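Local coordinates for xylose isomerase-like TIM barrel domain-containing protein (Thermus thermophilus, PDB 3AYV) that binds zinc ions in a TIM barrel and, as in the AP endonuclease 2 family, may act on DNA, although its function is not established, at residues P8-E13 with Y29-L34; H185-D190 with V221-E226. One frame throughout, in Å; residues are numbered along the deposited sequence.

Interaction 1. Residues P8-E13 with Y29-L34; sequences PLSRAE and YLDPAL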
loop_
_atom_site.group_PDB
_atom_site.type_symbol
_atom_site.label_atom_id
_atom_site.label_comp_id
_atom_site.label_asym_id
_atom_site.label_seq_id
_atom_site.Cartn_x
_atom_site.Cartn_y
_atom_site.Cartn_z
ATOM N N PRO A 8 -10.436 -2.884 5.617
ATOM C CA PRO A 8 -10.877 -1.528 5.930
ATOM C C PRO A 8 -11.264 -1.378 7.402
ATOM O O PRO A 8 -11.753 -2.339 8.025
ATOM C CB PRO A 8 -12.100 -1.338 5.033
ATOM C CG PRO A 8 -12.608 -2.729 4.795
ATOM C CD PRO A 8 -11.394 -3.611 4.763
ATOM N N LEU A 9 -11.061 -0.179 7.940
ATOM C CA LEU A 9 -11.509 0.164 9.283
ATOM C C LEU A 9 -12.998 -0.193 9.450
ATOM O O LEU A 9 -13.422 -0.656 10.526
ATOM C CB LEU A 9 -11.265 1.649 9.538
ATOM C CG LEU A 9 -11.704 2.205 10.891
ATOM C CD1 LEU A 9 -10.990 1.421 12.022
ATOM C CD2 LEU A 9 -11.429 3.703 10.942
ATOM N N SER A 10 -13.768 -0.038 8.370
ATOM C CA SER A 10 -15.204 -0.328 8.381
ATOM C C SER A 10 -15.523 -1.804 8.632
ATOM O O SER A 10 -16.660 -2.138 8.971
ATOM C CB SER A 10 -15.872 0.144 7.081
ATOM O OG SER A 10 -15.343 -0.538 5.960
ATOM N N ARG A 11 -14.530 -2.676 8.472
ATOM C CA ARG A 11 -14.728 -4.108 8.693
ATOM C C ARG A 11 -13.791 -4.650 9.752
ATOM O O ARG A 11 -13.464 -5.829 9.722
ATOM C CB ARG A 11 -14.529 -4.887 7.390
ATOM C CG ARG A 11 -15.640 -4.699 6.393
ATOM C CD ARG A 11 -15.247 -5.233 5.028
ATOM N NE ARG A 11 -15.964 -4.506 3.983
ATOM C CZ ARG A 11 -15.559 -4.372 2.718
ATOM N NH1 ARG A 11 -14.420 -4.928 2.294
ATOM N NH2 ARG A 11 -16.303 -3.676 1.869
ATOM N N ALA A 12 -13.345 -3.798 10.672
ATOM C CA ALA A 12 -12.345 -4.206 11.661
ATOM C C ALA A 12 -12.902 -5.276 12.601
ATOM O O ALA A 12 -12.248 -6.288 12.842
ATOM C CB ALA A 12 -11.828 -3.010 12.449
ATOM N N GLU A 13 -14.118 -5.043 13.108
ATOM C CA GLU A 13 -14.828 -6.008 13.975
ATOM C C GLU A 13 -14.808 -7.414 13.361
ATOM O O GLU A 13 -14.585 -8.412 14.041
ATOM C CB GLU A 13 -16.273 -5.525 14.280
ATOM C CG GLU A 13 -17.343 -5.695 13.151
ATOM C CD GLU A 13 -17.097 -4.840 11.880
ATOM O OE1 GLU A 13 -16.699 -3.651 11.988
ATOM O OE2 GLU A 13 -17.321 -5.368 10.764
ATOM N N TYR A 29 -7.088 0.029 6.232
ATOM C CA TYR A 29 -7.428 1.098 5.309
ATOM C C TYR A 29 -8.359 2.081 5.983
ATOM O O TYR A 29 -9.384 1.709 6.570
ATOM C CB TYR A 29 -8.039 0.510 4.038
ATOM C CG TYR A 29 -8.860 1.510 3.249
ATOM C CD1 TYR A 29 -8.243 2.475 2.446
ATOM C CD2 TYR A 29 -10.253 1.446 3.255
ATOM C CE1 TYR A 29 -9.001 3.386 1.694
ATOM C CE2 TYR A 29 -11.025 2.348 2.510
ATOM C CZ TYR A 29 -10.398 3.305 1.725
ATOM O OH TYR A 29 -11.187 4.173 0.975
ATOM N N LEU A 30 -7.998 3.357 5.905
ATOM C CA LEU A 30 -8.714 4.388 6.636
ATOM C C LEU A 30 -9.872 4.934 5.785
ATOM O O LEU A 30 -9.706 5.944 5.085
ATOM C CB LEU A 30 -7.745 5.495 7.098
ATOM C CG LEU A 30 -6.520 5.010 7.892
ATOM C CD1 LEU A 30 -5.636 6.199 8.325
ATOM C CD2 LEU A 30 -6.957 4.243 9.135
ATOM N N ASP A 31 -11.024 4.252 5.857
ATOM C CA ASP A 31 -12.271 4.707 5.198
ATOM C C ASP A 31 -12.445 6.215 5.416
ATOM O O ASP A 31 -12.528 6.701 6.569
ATOM C CB ASP A 31 -13.533 3.984 5.745
ATOM C CG ASP A 31 -13.470 2.475 5.628
ATOM O OD1 ASP A 31 -12.648 1.836 6.328
ATOM O OD2 ASP A 31 -14.276 1.909 4.850
ATOM N N PRO A 32 -12.465 6.990 4.316
ATOM C CA PRO A 32 -12.628 8.447 4.449
ATOM C C PRO A 32 -13.882 8.842 5.256
ATOM O O PRO A 32 -13.829 9.797 6.022
ATOM C CB PRO A 32 -12.786 8.913 2.987
ATOM C CG PRO A 32 -12.091 7.864 2.177
ATOM C CD PRO A 32 -12.221 6.569 2.924
ATOM N N ALA A 33 -14.985 8.126 5.063
ATOM C CA ALA A 33 -16.230 8.398 5.791
ATOM C C ALA A 33 -16.076 8.233 7.311
ATOM O O ALA A 33 -16.879 8.786 8.070
ATOM C CB ALA A 33 -17.353 7.499 5.296
ATOM N N LEU A 34 -15.059 7.479 7.733
ATOM C CA LEU A 34 -14.858 7.136 9.142
ATOM C C LEU A 34 -13.719 7.876 9.820
ATOM O O LEU A 34 -13.419 7.590 10.982
ATOM C CB LEU A 34 -14.661 5.640 9.316
ATOM C CG LEU A 34 -15.771 4.723 8.823
ATOM C CD1 LEU A 34 -15.402 3.257 9.075
ATOM C CD2 LEU A 34 -17.161 5.080 9.428
#

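Interaction 2. Residues H185-D190 with V221-E226; sequences HLHLND and VLEVRE. With ZN (zinc ion), chain F.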
loop_
_atom_site.group_PDB
_atom_site.type_symbol
_atom_site.label_atom_id
_atom_site.label_comp_id
_atom_site.label_asym_id
_atom_site.label_seq_id
_atom_site.Cartn_x
_atom_site.Cartn_y
_atom_site.Cartn_z
ATOM N N HIS A 185 8.164 -3.095 1.305
ATOM C CA HIS A 185 6.805 -3.420 1.729
ATOM C C HIS A 185 6.178 -4.040 0.503
ATOM O O HIS A 185 6.322 -3.514 -0.611
ATOM C CB HIS A 185 6.069 -2.124 2.074
ATOM C CG HIS A 185 5.013 -2.258 3.116
ATOM N ND1 HIS A 185 3.669 -2.156 2.828
ATOM C CD2 HIS A 185 5.097 -2.426 4.455
ATOM C CE1 HIS A 185 2.969 -2.252 3.945
ATOM N NE2 HIS A 185 3.816 -2.435 4.946
ATOM N N LEU A 186 5.525 -5.185 0.676
ATOM C CA LEU A 186 4.909 -5.844 -0.472
ATOM C C LEU A 186 3.439 -6.051 -0.250
ATOM O O LEU A 186 3.016 -6.465 0.839
ATOM C CB LEU A 186 5.603 -7.173 -0.817
ATOM C CG LEU A 186 6.933 -6.882 -1.518
ATOM C CD1 LEU A 186 8.073 -6.963 -0.515
ATOM C CD2 LEU A 186 7.169 -7.757 -2.764
ATOM N N HIS A 187 2.662 -5.707 -1.274
ATOM C CA HIS A 187 1.235 -5.985 -1.287
ATOM C C HIS A 187 1.031 -7.243 -2.101
ATOM O O HIS A 187 1.335 -7.275 -3.295
ATOM C CB HIS A 187 0.473 -4.805 -1.884
ATOM C CG HIS A 187 0.162 -3.731 -0.892
ATOM N ND1 HIS A 187 -0.627 -2.647 -1.199
ATOM C CD2 HIS A 187 0.503 -3.589 0.413
ATOM C CE1 HIS A 187 -0.725 -1.855 -0.142
ATOM N NE2 HIS A 187 -0.060 -2.411 0.854
ATOM N N LEU A 188 0.539 -8.286 -1.440
ATOM C CA LEU A 188 0.473 -9.619 -2.042
ATOM C C LEU A 188 -0.938 -10.088 -2.300
ATOM O O LEU A 188 -1.801 -9.976 -1.433
ATOM C CB LEU A 188 1.152 -10.638 -1.139
ATOM C CG LEU A 188 2.646 -10.402 -0.849
ATOM C CD1 LEU A 188 3.072 -11.542 0.085
ATOM C CD2 LEU A 188 3.442 -10.446 -2.128
ATOM N N ASN A 189 -1.147 -10.596 -3.506
ATOM C CA ASN A 189 -2.369 -11.300 -3.884
ATOM C C ASN A 189 -2.136 -11.875 -5.270
ATOM O O ASN A 189 -1.016 -11.767 -5.773
ATOM C CB ASN A 189 -3.611 -10.382 -3.807
ATOM C CG ASN A 189 -3.493 -9.135 -4.675
ATOM O OD1 ASN A 189 -2.931 -9.173 -5.772
ATOM N ND2 ASN A 189 -4.026 -8.016 -4.176
ATOM N N ASP A 190 -3.162 -12.493 -5.870
ATOM C CA ASP A 190 -3.049 -12.954 -7.240
ATOM C C ASP A 190 -4.215 -12.455 -8.103
ATOM O O ASP A 190 -5.237 -11.987 -7.595
ATOM C CB ASP A 190 -2.902 -14.484 -7.314
ATOM C CG ASP A 190 -1.922 -14.925 -8.394
ATOM O OD1 ASP A 190 -1.630 -14.132 -9.318
ATOM O OD2 ASP A 190 -1.485 -16.103 -8.374
ATOM N N VAL A 221 1.866 -7.738 3.086
ATOM C CA VAL A 221 0.484 -7.467 3.408
ATOM C C VAL A 221 -0.366 -8.318 2.470
ATOM O O VAL A 221 -0.216 -8.247 1.258
ATOM C CB VAL A 221 0.095 -5.974 3.178
ATOM C CG1 VAL A 221 -1.409 -5.780 3.482
ATOM C CG2 VAL A 221 0.917 -5.065 4.070
ATOM N N LEU A 222 -1.220 -9.146 3.036
ATOM C CA LEU A 222 -2.135 -9.938 2.236
ATOM C C LEU A 222 -3.343 -9.069 1.903
ATOM O O LEU A 222 -4.197 -8.802 2.744
ATOM C CB LEU A 222 -2.557 -11.215 2.976
ATOM C CG LEU A 222 -1.377 -12.119 3.352
ATOM C CD1 LEU A 222 -1.887 -13.325 4.141
ATOM C CD2 LEU A 222 -0.633 -12.578 2.093
ATOM N N GLU A 223 -3.379 -8.617 0.658
ATOM C CA GLU A 223 -4.453 -7.789 0.153
ATOM C C GLU A 223 -5.427 -8.712 -0.560
ATOM O O GLU A 223 -5.507 -8.741 -1.785
ATOM C CB GLU A 223 -3.862 -6.766 -0.785
ATOM C CG GLU A 223 -3.191 -5.689 0.040
ATOM C CD GLU A 223 -3.367 -4.376 -0.556
ATOM O OE1 GLU A 223 -3.770 -3.414 0.165
ATOM O OE2 GLU A 223 -3.085 -4.328 -1.773
ATOM N N VAL A 224 -6.121 -9.506 0.246
ATOM C CA VAL A 224 -6.899 -10.635 -0.234
ATOM C C VAL A 224 -8.322 -10.494 0.268
ATOM O O VAL A 224 -8.552 -10.233 1.459
ATOM C CB VAL A 224 -6.260 -11.978 0.238
ATOM C CG1 VAL A 224 -7.159 -13.168 -0.042
ATOM C CG2 VAL A 224 -4.912 -12.200 -0.458
ATOM N N ARG A 225 -9.284 -10.675 -0.633
ATOM C CA ARG A 225 -10.669 -10.432 -0.277
ATOM C C ARG A 225 -11.389 -11.659 0.249
ATOM O O ARG A 225 -12.450 -11.549 0.862
ATOM C CB ARG A 225 -11.406 -9.696 -1.402
ATOM C CG ARG A 225 -11.006 -8.207 -1.404
ATOM C CD ARG A 225 -12.003 -7.309 -2.137
ATOM N NE ARG A 225 -11.739 -7.266 -3.572
ATOM C CZ ARG A 225 -10.987 -6.344 -4.180
ATOM N NH1 ARG A 225 -10.415 -5.361 -3.486
ATOM N NH2 ARG A 225 -10.811 -6.404 -5.497
ATOM N N GLU A 226 -10.778 -12.825 0.067
ATOM C CA GLU A 226 -11.318 -14.086 0.583
ATOM C C GLU A 226 -10.536 -14.456 1.845
ATOM O O GLU A 226 -9.603 -13.741 2.215
ATOM C CB GLU A 226 -11.197 -15.178 -0.489
ATOM C CG GLU A 226 -9.856 -15.206 -1.288
ATOM C CD GLU A 226 -9.936 -15.999 -2.614
ATOM O OE1 GLU A 226 -11.060 -16.374 -3.021
ATOM O OE2 GLU A 226 -8.892 -16.253 -3.262
HETATM ZN ZN ZN F . -1.891 -2.807 -3.256
HETATM O O HOH W 1 -3.556 -1.585 -1.799
HETATM O O HOH W 2 -4.181 -3.365 -3.809
#

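Interaction 1. Residues P8-E13 with Y29-L34
Ser-10 grips the carboxylate of Asp-31 twice, once through its backbone N-H and once through its hydroxyl, where the first two parallel strands of the TIM barrel run out into their C-terminal loops. The N-H of Ser-10 reaches Asp-31 OD1 at 3.0 Å, and the hydroxyl OG donates to Asp-31 OD2 at 2.9 Å. Both donors stand above the carboxylate plane, 52° out of it for the amide. A first torsion of 62° sets OG between the backbone N and carbonyl carbon of its own residue, on the side where OD2 lies. Just before this clamp, the strands end as a parallel pair: Pro-8 bridges Tyr-29, and Leu-9 N donates a nearly straight bond to Tyr-29 O (2.9 Å). The tight part lies around these bonds. Pro-8 CB sits 3.5 Å from Asp-31 OD1 and also meets the edge of the Tyr-29 ring, close to its plane, at CD2. The opposite flank is apolar and has no hydrogen bonds between the segments: Leu-34 CD1 lies 3.7 Å from Ser-10 CA, and the loosest pair is Leu-9 CD2 and Leu-34 CB at 4.1 Å, the two leucine side chains crossing at a slant. Leu-9 is buried, and Phe-41 and Leu-44 of helix 38-47 also pack on it. The contact as a whole lies near the protein surface, and Pro-8, Ser-10, Tyr-29, Asp-31 and Leu-34 stay partly exposed. With a donor on each oxygen, both from Ser-10, the carboxylate is held against rotation, and two neutral N-H and O-H donors pointing at it would stabilise its charge and probably favour the ionised form.

Interaction 2. Residues H185-D190 with V221-E226
Strands 185-188 and 219-222, the seventh and eighth of the TIM barrel, run parallel here, 16° apart, with His-187 beside Val-221 and Leu-188 beside Leu-222. Val-221 N donates to Leu-186 O, Leu-188 N to Val-221 O, and Glu-223 N to Leu-188 O, so the ladder continues one residue past the second strand. Toward the zinc sites, His-187 and Val-221 lie side by side and point the same way, His-187 CD2 3.7 Å from Val-221 CB. Glu-223 lays its carboxyl carbon CD over one face of the His-187 ring, near the rim, while CG makes a CH-pi contact with the same ring. The bend at chi2 (-143°) helps to carry CD there. Glu-27 takes a hydrogen bond from His-187 NE2, leaving ND1 for the metal. On the other face of the sheet, Leu-188 CB touches Leu-222 CD2, and Leu-235 of helix 229-240 covers both residues. Asn-189 ND2 donates to Glu-223 O on a lone pair, tying the two loops together. Glu-136, Asp-162 and two waters complete the zinc site, in which His-187 ND1 and Glu-223 OE2 each stand 2.4 Å from the metal.

Both contacts join neighbouring parallel strands at their C-terminal ends: interaction 1 the first and second of the barrel, interaction 2 the seventh and eighth. Their centres are about 17 Å apart and their nearest atoms about 6 Å, so they do not touch. Interaction 2 supplies two ligands of a bound zinc ion, whereas interaction 1 supplies none and lies closer to the surface. Tyr-29 brings it near the metal cluster: its side chain is about 4 Å from that of His-55, a ligand of another zinc ion, and about 7 Å from that of Glu-223. Strand 25-29, which ends at Tyr-29, also carries Glu-27, a second-shell residue of the zinc site, and so joins the two regions.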